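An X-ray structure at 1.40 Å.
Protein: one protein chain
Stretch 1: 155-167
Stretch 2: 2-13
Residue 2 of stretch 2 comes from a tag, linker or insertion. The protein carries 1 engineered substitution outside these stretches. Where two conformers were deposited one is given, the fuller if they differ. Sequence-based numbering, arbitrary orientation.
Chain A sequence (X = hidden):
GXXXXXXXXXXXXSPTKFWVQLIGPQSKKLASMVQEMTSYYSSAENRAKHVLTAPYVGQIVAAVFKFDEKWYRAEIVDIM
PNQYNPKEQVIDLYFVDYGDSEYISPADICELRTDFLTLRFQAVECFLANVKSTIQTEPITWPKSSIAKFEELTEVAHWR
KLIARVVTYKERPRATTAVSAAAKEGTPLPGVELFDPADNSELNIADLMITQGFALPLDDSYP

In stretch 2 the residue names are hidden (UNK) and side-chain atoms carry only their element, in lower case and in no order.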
ATOM      1  N   GLU A 155      -5.656 -12.796   2.949  1.00 14.21           N
ATOM      2  CA  GLU A 155      -5.891 -12.895   1.504  1.00 14.94           C
ATOM      3  C   GLU A 155      -5.629 -11.561   0.807  1.00 14.77           C
ATOM      4  O   GLU A 155      -6.469 -11.041   0.056  1.00 14.99           O
ATOM      5  CB  GLU A 155      -7.308 -13.385   1.198  1.00 16.57           C
ATOM      6  CG  GLU A 155      -7.363 -14.172  -0.111  1.00 21.21           C
ATOM      7  CD  GLU A 155      -8.770 -14.482  -0.577  1.00 37.82           C
ATOM      8  OE1 GLU A 155      -9.715 -14.373   0.233  1.00 29.39           O
ATOM      9  OE2 GLU A 155      -8.924 -14.842  -1.764  1.00 38.60           O
ATOM     10  N   VAL A 156      -4.435 -11.035   1.049  1.00 13.59           N
ATOM     11  CA  VAL A 156      -4.034  -9.735   0.553  1.00 12.85           C
ATOM     12  C   VAL A 156      -4.347  -9.578  -0.932  1.00 13.76           C
ATOM     13  O   VAL A 156      -4.102 -10.488  -1.732  1.00 15.07           O
ATOM     14  CB  VAL A 156      -2.527  -9.486   0.812  1.00 12.46           C
ATOM     15  CG1 VAL A 156      -1.679 -10.649   0.318  1.00 17.16           C
ATOM     16  CG2 VAL A 156      -2.090  -8.169   0.180  1.00 14.72           C
ATOM     17  N   ALA A 157      -4.941  -8.429  -1.258  1.00 13.28           N
ATOM     18  CA  ALA A 157      -5.226  -7.970  -2.625  1.00 13.72           C
ATOM     19  C   ALA A 157      -6.401  -8.685  -3.298  1.00 18.96           C
ATOM     20  O   ALA A 157      -6.678  -8.430  -4.473  1.00 24.03           O
ATOM     21  CB  ALA A 157      -3.963  -8.075  -3.506  1.00 14.84           C
ATOM     22  N   HIS A 158      -7.114  -9.541  -2.571  1.00 14.46           N
ATOM     23  CA  HIS A 158      -8.238 -10.283  -3.162  1.00 16.06           C
ATOM     24  C   HIS A 158      -9.582  -9.928  -2.544  1.00 16.21           C
ATOM     25  O   HIS A 158     -10.522 -10.731  -2.583  1.00 20.02           O
ATOM     26  CB  HIS A 158      -7.992 -11.785  -3.058  1.00 20.36           C
ATOM     27  CG  HIS A 158      -6.913 -12.266  -3.963  1.00 32.71           C
ATOM     28  ND1 HIS A 158      -5.651 -12.614  -3.512  1.00 39.36           N
ATOM     29  CD2 HIS A 158      -6.887 -12.452  -5.305  1.00 37.69           C
ATOM     30  CE1 HIS A 158      -4.912 -12.990  -4.529  1.00 41.78           C
ATOM     31  NE2 HIS A 158      -5.632 -12.904  -5.634  1.00 41.73           N
ATOM     32  N   TRP A 159      -9.675  -8.716  -2.005  1.00 16.08           N
ATOM     33  CA  TRP A 159     -10.947  -8.166  -1.543  1.00 15.02           C
ATOM     34  C   TRP A 159     -11.594  -9.006  -0.447  1.00 16.62           C
ATOM     35  O   TRP A 159     -12.811  -9.213  -0.452  1.00 18.09           O
ATOM     36  CB  TRP A 159     -11.931  -8.016  -2.722  1.00 17.71           C
ATOM     37  CG  TRP A 159     -11.336  -7.324  -3.919  1.00 19.30           C
ATOM     38  CD1 TRP A 159     -10.882  -7.907  -5.074  1.00 19.52           C
ATOM     39  CD2 TRP A 159     -11.117  -5.925  -4.061  1.00 28.06           C
ATOM     40  NE1 TRP A 159     -10.402  -6.946  -5.928  1.00 28.92           N
ATOM     41  CE2 TRP A 159     -10.534  -5.720  -5.332  1.00 27.62           C
ATOM     42  CE3 TRP A 159     -11.353  -4.821  -3.242  1.00 25.23           C
ATOM     43  CZ2 TRP A 159     -10.183  -4.456  -5.794  1.00 44.44           C
ATOM     44  CZ3 TRP A 159     -11.008  -3.568  -3.705  1.00 38.20           C
ATOM     45  CH2 TRP A 159     -10.430  -3.393  -4.970  1.00 45.97           C
ATOM     46  N   ARG A 160     -10.790  -9.480   0.500  1.00 14.73           N
ATOM     47  CA  ARG A 160     -11.317 -10.210   1.646  1.00 15.85           C
ATOM     48  C   ARG A 160     -11.610  -9.271   2.807  1.00 15.29           C
ATOM     49  O   ARG A 160     -10.694  -8.656   3.370  1.00 16.38           O
ATOM     50  CB  ARG A 160     -10.340 -11.295   2.101  1.00 16.30           C
ATOM     51  CG  ARG A 160     -10.802 -11.994   3.386  1.00 18.02           C
ATOM     52  CD  ARG A 160     -10.012 -13.254   3.670  1.00 27.29           C
ATOM     53  NE  ARG A 160     -10.311 -14.281   2.679  1.00 31.12           N
ATOM     54  CZ  ARG A 160     -11.390 -15.057   2.709  1.00 43.82           C
ATOM     55  NH1 ARG A 160     -12.274 -14.937   3.692  1.00 40.86           N
ATOM     56  NH2 ARG A 160     -11.585 -15.958   1.755  1.00 36.85           N
ATOM     57  N   LYS A 161     -12.878  -9.156   3.186  1.00 13.41           N
ATOM     58  CA  LYS A 161     -13.221  -8.303   4.310  1.00 14.42           C
ATOM     59  C   LYS A 161     -12.645  -8.810   5.625  1.00 14.05           C
ATOM     60  O   LYS A 161     -12.779  -9.988   5.973  1.00 15.02           O
ATOM     61  CB  LYS A 161     -14.735  -8.158   4.451  1.00 16.60           C
ATOM     62  CG  LYS A 161     -15.125  -7.519   5.774  1.00 19.27           C
ATOM     63  CD  LYS A 161     -16.560  -7.040   5.785  1.00 28.09           C
ATOM     64  CE  LYS A 161     -17.511  -8.188   5.665  1.00 24.90           C
ATOM     65  NZ  LYS A 161     -18.912  -7.680   5.639  1.00 27.53           N
ATOM     66  N   LEU A 162     -11.996  -7.904   6.349  1.00 12.64           N
ATOM     67  CA  LEU A 162     -11.534  -8.140   7.707  1.00 13.32           C
ATOM     68  C   LEU A 162     -12.100  -7.050   8.602  1.00 13.81           C
ATOM     69  O   LEU A 162     -12.465  -5.975   8.119  1.00 13.33           O
ATOM     70  CB  LEU A 162     -10.001  -8.129   7.791  1.00 13.59           C
ATOM     71  CG  LEU A 162      -9.264  -9.157   6.944  1.00 11.98           C
ATOM     72  CD1 LEU A 162      -7.762  -8.952   7.095  1.00 15.36           C
ATOM     73  CD2 LEU A 162      -9.642 -10.573   7.343  1.00 13.05           C
ATOM     74  N   ILE A 163     -12.164  -7.319   9.901  1.00 13.62           N
ATOM     75  CA  ILE A 163     -12.519  -6.307  10.891  0.60 12.53           C
ATOM     76  C   ILE A 163     -11.251  -5.887  11.613  1.00 13.70           C
ATOM     77  O   ILE A 163     -10.576  -6.720  12.223  1.00 14.58           O
ATOM     78  CB  ILE A 163     -13.543  -6.818  11.923  0.60 12.76           C
ATOM     79  CG1 ILE A 163     -14.795  -7.351  11.229  0.60 12.17           C
ATOM     80  CG2 ILE A 163     -13.889  -5.714  12.916  0.60 15.33           C
ATOM     81  CD1 ILE A 163     -15.464  -6.344  10.305  0.60 16.91           C
ATOM     82  N   ALA A 164     -10.921  -4.601  11.525  1.00 13.47           N
ATOM     83  CA  ALA A 164      -9.719  -4.058  12.144  1.00 13.28           C
ATOM     84  C   ALA A 164     -10.071  -3.146  13.302  1.00 14.61           C
ATOM     85  O   ALA A 164     -11.113  -2.489  13.291  1.00 15.24           O
ATOM     86  CB  ALA A 164      -8.890  -3.295  11.121  1.00 13.91           C
ATOM     87  N   ARG A 165      -9.206  -3.105  14.304  1.00 13.70           N
ATOM     88  CA  ARG A 165      -9.355  -2.130  15.374  1.00 14.14           C
ATOM     89  C   ARG A 165      -7.980  -1.596  15.758  1.00 13.76           C
ATOM     90  O   ARG A 165      -7.045  -2.359  15.990  1.00 14.55           O
ATOM     91  CB  ARG A 165     -10.052  -2.740  16.585  1.00 18.62           C
ATOM     92  CG  ARG A 165     -10.269  -1.736  17.707  1.00 25.16           C
ATOM     93  CD  ARG A 165     -10.824  -2.392  18.967  1.00 33.44           C
ATOM     94  NE  ARG A 165     -12.217  -2.803  18.817  1.00 53.56           N
ATOM     95  CZ  ARG A 165     -12.955  -3.300  19.804  1.00 61.54           C
ATOM     96  NH1 ARG A 165     -12.431  -3.449  21.014  1.00 67.22           N
ATOM     97  NH2 ARG A 165     -14.217  -3.646  19.584  1.00 54.68           N
ATOM     98  N   VAL A 166      -7.854  -0.277  15.812  1.00 15.07           N
ATOM     99  CA  VAL A 166      -6.598   0.322  16.244  1.00 15.13           C
ATOM    100  C   VAL A 166      -6.503   0.215  17.759  1.00 16.15           C
ATOM    101  O   VAL A 166      -7.390   0.695  18.470  1.00 19.48           O
ATOM    102  CB  VAL A 166      -6.496   1.790  15.806  1.00 16.80           C
ATOM    103  CG1 VAL A 166      -5.230   2.431  16.362  1.00 16.57           C
ATOM    104  CG2 VAL A 166      -6.521   1.894  14.284  1.00 16.59           C
ATOM    105  N   VAL A 167      -5.453  -0.434  18.257  1.00 14.22           N
ATOM    106  CA  VAL A 167      -5.314  -0.622  19.703  1.00 16.29           C
ATOM    107  C   VAL A 167      -4.034  -0.023  20.268  1.00 16.03           C
ATOM    108  O   VAL A 167      -3.862   0.018  21.489  1.00 19.43           O
ATOM    109  CB  VAL A 167      -5.365  -2.117  20.094  1.00 15.25           C
ATOM    110  CG1 VAL A 167      -6.715  -2.722  19.713  1.00 19.18           C
ATOM    111  CG2 VAL A 167      -4.205  -2.889  19.461  1.00 19.43           C
ATOM    112  N   UNK A   2     -11.236   2.733  20.379  1.00 30.66           N
ATOM    113  CA  UNK A   2     -11.711   3.126  19.057  1.00 24.48           C
ATOM    114  C   UNK A   2     -12.653   2.076  18.468  1.00 22.98           C
ATOM    115  O   UNK A   2     -12.677   0.926  18.909  1.00 27.45           O
ATOM    116  o   UNK A   2      -9.587   2.326  18.205  1.00 37.75           O
ATOM    117  c   UNK A   2     -10.534   3.369  18.113  1.00 38.36           C
ATOM    118  N   UNK A   3     -13.426   2.488  17.468  1.00 28.26           N
ATOM    119  CA  UNK A   3     -14.425   1.622  16.847  1.00 29.42           C
ATOM    120  C   UNK A   3     -13.794   0.642  15.859  1.00 18.37           C
ATOM    121  O   UNK A   3     -12.829   0.981  15.165  1.00 21.81           O
ATOM    122  c   UNK A   3     -17.220   2.596  17.942  1.00 51.72           C
ATOM    123  n   UNK A   3     -18.105   2.522  20.273  1.00 50.68           N
ATOM    124  c   UNK A   3     -16.307   3.383  17.015  1.00 48.36           C
ATOM    125  c   UNK A   3     -15.484   2.465  16.123  1.00 35.06           C
ATOM    126  c   UNK A   3     -17.508   3.379  19.215  1.00 51.89           C
ATOM    127  N   UNK A   4     -14.345  -0.576  15.778  1.00 16.51           N
ATOM    128  CA  UNK A   4     -13.932  -1.513  14.730  1.00 20.06           C
ATOM    129  C   UNK A   4     -14.289  -0.959  13.359  1.00 17.23           C
ATOM    130  O   UNK A   4     -15.227  -0.171  13.220  1.00 19.73           O
ATOM    131  c   UNK A   4     -15.937  -2.273  15.801  1.00 30.96           C
ATOM    132  c   UNK A   4     -14.735  -2.778  15.040  1.00 23.23           C
ATOM    133  c   UNK A   4     -15.414  -1.129  16.626  1.00 23.06           C
ATOM    134  N   UNK A   5     -13.540  -1.367  12.343  1.00 18.32           N
ATOM    135  CA  UNK A   5     -13.793  -0.904  10.986  1.00 18.50           C
ATOM    136  C   UNK A   5     -13.592  -2.048  10.004  1.00 14.77           C
ATOM    137  O   UNK A   5     -12.706  -2.884  10.189  1.00 15.63           O
ATOM    138  c   UNK A   5     -11.410   0.029  10.884  1.00 17.48           C
ATOM    139  s   UNK A   5     -10.371   1.531  10.882  1.00 29.09           S
ATOM    140  c   UNK A   5     -12.884   0.284  10.640  1.00 22.83           C
ATOM    141  c   UNK A   5      -8.781   0.803  11.300  1.00 32.21           C
ATOM    142  N   UNK A   6     -14.420  -2.085   8.966  1.00 13.34           N
ATOM    143  CA  UNK A   6     -14.278  -3.075   7.899  1.00 13.00           C
ATOM    144  C   UNK A   6     -13.169  -2.634   6.965  1.00 12.37           C
ATOM    145  O   UNK A   6     -13.159  -1.496   6.510  1.00 11.68           O
ATOM    146  c   UNK A   6     -16.784  -3.700   7.963  1.00 17.64           C
ATOM    147  o   UNK A   6     -18.759  -4.942   7.518  1.00 34.06           O
ATOM    148  o   UNK A   6     -18.171  -3.417   6.052  1.00 24.70           O
ATOM    149  c   UNK A   6     -17.990  -4.041   7.118  1.00 26.53           C
ATOM    150  c   UNK A   6     -15.589  -3.254   7.119  1.00 15.94           C
ATOM    151  N   UNK A   7     -12.221  -3.528   6.697  1.00 11.51           N
ATOM    152  CA  UNK A   7     -11.080  -3.191   5.842  1.00 11.35           C
ATOM    153  C   UNK A   7     -10.709  -4.309   4.881  1.00 12.30           C
ATOM    154  O   UNK A   7     -11.081  -5.476   5.069  1.00 12.88           O
ATOM    155  c   UNK A   7      -9.808  -2.860   6.669  1.00 12.21           C
ATOM    156  c   UNK A   7     -10.061  -1.725   7.668  1.00 12.77           C
ATOM    157  c   UNK A   7      -9.269  -4.121   7.359  1.00 14.00           C
ATOM    158  N   UNK A   8      -9.964  -3.937   3.848  1.00 10.74           N
ATOM    159  CA  UNK A   8      -9.205  -4.893   3.049  1.00 11.75           C
ATOM    160  C   UNK A   8      -7.737  -4.696   3.346  1.00 10.54           C
ATOM    161  O   UNK A   8      -7.293  -3.556   3.462  1.00 10.95           O
ATOM    162  c   UNK A   8     -11.561  -5.918   1.213  1.00 19.81           C
ATOM    163  c   UNK A   8     -12.827  -6.015   0.706  1.00 23.32           C
ATOM    164  c   UNK A   8     -12.619  -3.828  -0.248  1.00 23.18           C
ATOM    165  c   UNK A   8      -9.394  -4.673   1.553  1.00 12.64           C
ATOM    166  c   UNK A   8     -11.339  -3.738   0.275  1.00 16.29           C
ATOM    167  c   UNK A   8     -13.351  -4.971  -0.024  1.00 22.12           C
ATOM    168  c   UNK A   8     -10.796  -4.774   1.015  1.00 14.38           C
ATOM    169  o   UNK A   8     -14.627  -5.068  -0.533  1.00 42.31           O
ATOM    170  N   UNK A   9      -6.965  -5.775   3.403  1.00 11.56           N
ATOM    171  CA  UNK A   9      -5.508  -5.657   3.366  1.00 11.39           C
ATOM    172  C   UNK A   9      -5.094  -5.619   1.893  1.00 11.24           C
ATOM    173  O   UNK A   9      -5.337  -6.567   1.144  1.00 12.58           O
ATOM    174  c   UNK A   9      -4.832  -6.805   4.112  1.00 10.38           C
ATOM    175  c   UNK A   9      -5.143  -6.695   5.595  1.00 12.26           C
ATOM    176  c   UNK A   9      -3.336  -6.772   3.865  1.00 11.95           C
ATOM    177  N   UNK A  10      -4.517  -4.500   1.461  1.00  9.89           N
ATOM    178  CA  UNK A  10      -4.262  -4.265   0.038  1.00 11.44           C
ATOM    179  C   UNK A  10      -2.823  -4.568  -0.370  1.00 11.27           C
ATOM    180  O   UNK A  10      -2.561  -4.812  -1.544  1.00 13.79           O
ATOM    181  c   UNK A  10      -4.609  -2.817  -0.346  1.00 11.32           C
ATOM    182  o   UNK A  10      -4.025  -1.880   0.552  1.00 11.92           O
ATOM    183  N   UNK A  11      -1.895  -4.537   0.580  1.00 10.40           N
ATOM    184  CA  UNK A  11      -0.504  -4.867   0.299  1.00 11.22           C
ATOM    185  C   UNK A  11       0.154  -5.318   1.585  1.00 11.32           C
ATOM    186  O   UNK A  11      -0.207  -4.849   2.666  1.00 11.56           O
ATOM    187  c   UNK A  11       0.241  -3.663  -0.307  1.00 13.15           C
ATOM    188  N   UNK A  12       1.127  -6.214   1.466  1.00 12.52           N
ATOM    189  CA  UNK A  12       1.865  -6.740   2.609  1.00 13.15           C
ATOM    190  C   UNK A  12       3.357  -6.766   2.346  1.00 15.17           C
ATOM    191  O   UNK A  12       3.806  -7.303   1.333  1.00 14.67           O
ATOM    192  c   UNK A  12       1.421  -8.174   2.950  1.00 12.72           C
ATOM    193  c   UNK A  12       2.366  -8.807   3.977  1.00 13.70           C
ATOM    194  c   UNK A  12      -0.028  -8.213   3.442  1.00 13.58           C
ATOM    195  N   UNK A  13       4.124  -6.188   3.265  1.00 13.97           N
ATOM    196  CA  UNK A  13       5.560  -6.464   3.346  1.00 14.47           C
ATOM    197  C   UNK A  13       5.819  -7.534   4.411  1.00 15.68           C
ATOM    198  O   UNK A  13       6.560  -8.488   4.183  1.00 17.97           O
ATOM    199  c   UNK A  13       6.332  -5.207   3.656  1.00 16.84           C
TER
HETATM  200  O   HOH W   1     -10.219   1.425  15.152  1.00 26.38           O
HETATM  201  O   HOH W   2      -9.324   0.499  20.566  1.00 32.53           O
HETATM  202  O   HOH W   3     -19.053  -5.117   4.181  1.00 34.25           O
HETATM  203  O   HOH W   4      -8.019  -8.416   3.506  1.00 13.36           O
HETATM  204  O   HOH W   5      -7.975  -8.752   0.764  1.00 13.88           O
HETATM  205  O   HOH W   6      -7.790  -6.711  -1.212  1.00 16.35           O

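Position 2 carries one carbon, then one oxygen. The oxygen lies 2.7 Å from Val 166 O, too poorly angled for a hydrogen bond; water 2 instead joins the backbone N of position 2 to Val 166 O. This is Ser 2, a tag residue.

Position 3 has four carbons in a row ending in nitrogen, directed away from stretch 1: Lys 3. A long charged chain is at ease in solvent here, while its backbone O receives a bond from water 1, which accepts one from Val 166 N.

At position 4 three carbons close a ring onto the backbone nitrogen, and CB lies 3.7 Å from Ile 163 CG2. This is Pro 4. Its lack of an N-H costs no bond to stretch 1, because positions 5 and 7 make the ladder bonds.

Position 5 is an unbranched chain of two carbons, sulfur and carbon, its last carbon 4.1 Å from Ala 164 CB and 3.9 Å from Val 166 CG2. It is Met 5, whose flexible thioether suits this reach.

Position 6 has three carbons, the third bearing two oxygens, one of them 3.3 Å from Lys 161 NZ. This is Glu 6: its OE2 forms a salt bridge with that amine, a weak hydrogen bond that water 3 supplements by linking Glu 6 OE1 to the same NZ.

Position 7 is one carbon carrying two, with a methyl 3.9 Å from Ala 164 CB: by shape Val 7, compact enough for a buried place.

Position 8 shows one carbon, then a ring of six carbons bearing one oxygen. A ring carbon lies 3.4 Å from Trp 159 CE3. This is Tyr 8, whose flat ring offers its face to the Trp 159 edge, planes at 88°.

Position 9 is another three-carbon branch, a methyl 3.8 Å from Leu 162 CD1: Val 9, a branched apolar chain filling a buried place.

Position 10, one carbon and one oxygen, points away: Ser 10, its hydroxyl satisfied elsewhere in the structure. Position 11, a single carbon also directed away, is Ala 11, small and apolar where buried.

Position 12 branches to two carbons, one 3.8 Å from Val 156 CB: Val 12, apolar against apolar. Position 13, a lone carbon out of reach, is Ala 13, where the chain turns a corner.

The contact is built on antiparallel pairing. Met 5 N donates to Ala 164 O and Ala 164 N to Met 5 O, each at 2.8 Å; Val 7 N donates to Leu 162 O at 2.8 Å, and Leu 162 N to Val 7 O at 2.9 Å. Leu 162, Ala 164, Met 5 and Val 7 share one apolar face, Ile 163 and Glu 6 the other. Beyond the ladder, Ala 157 N bonds to Val 9 O at 3.1 Å.

Stretch 2 (2-13) SKPMEVYVSAVA
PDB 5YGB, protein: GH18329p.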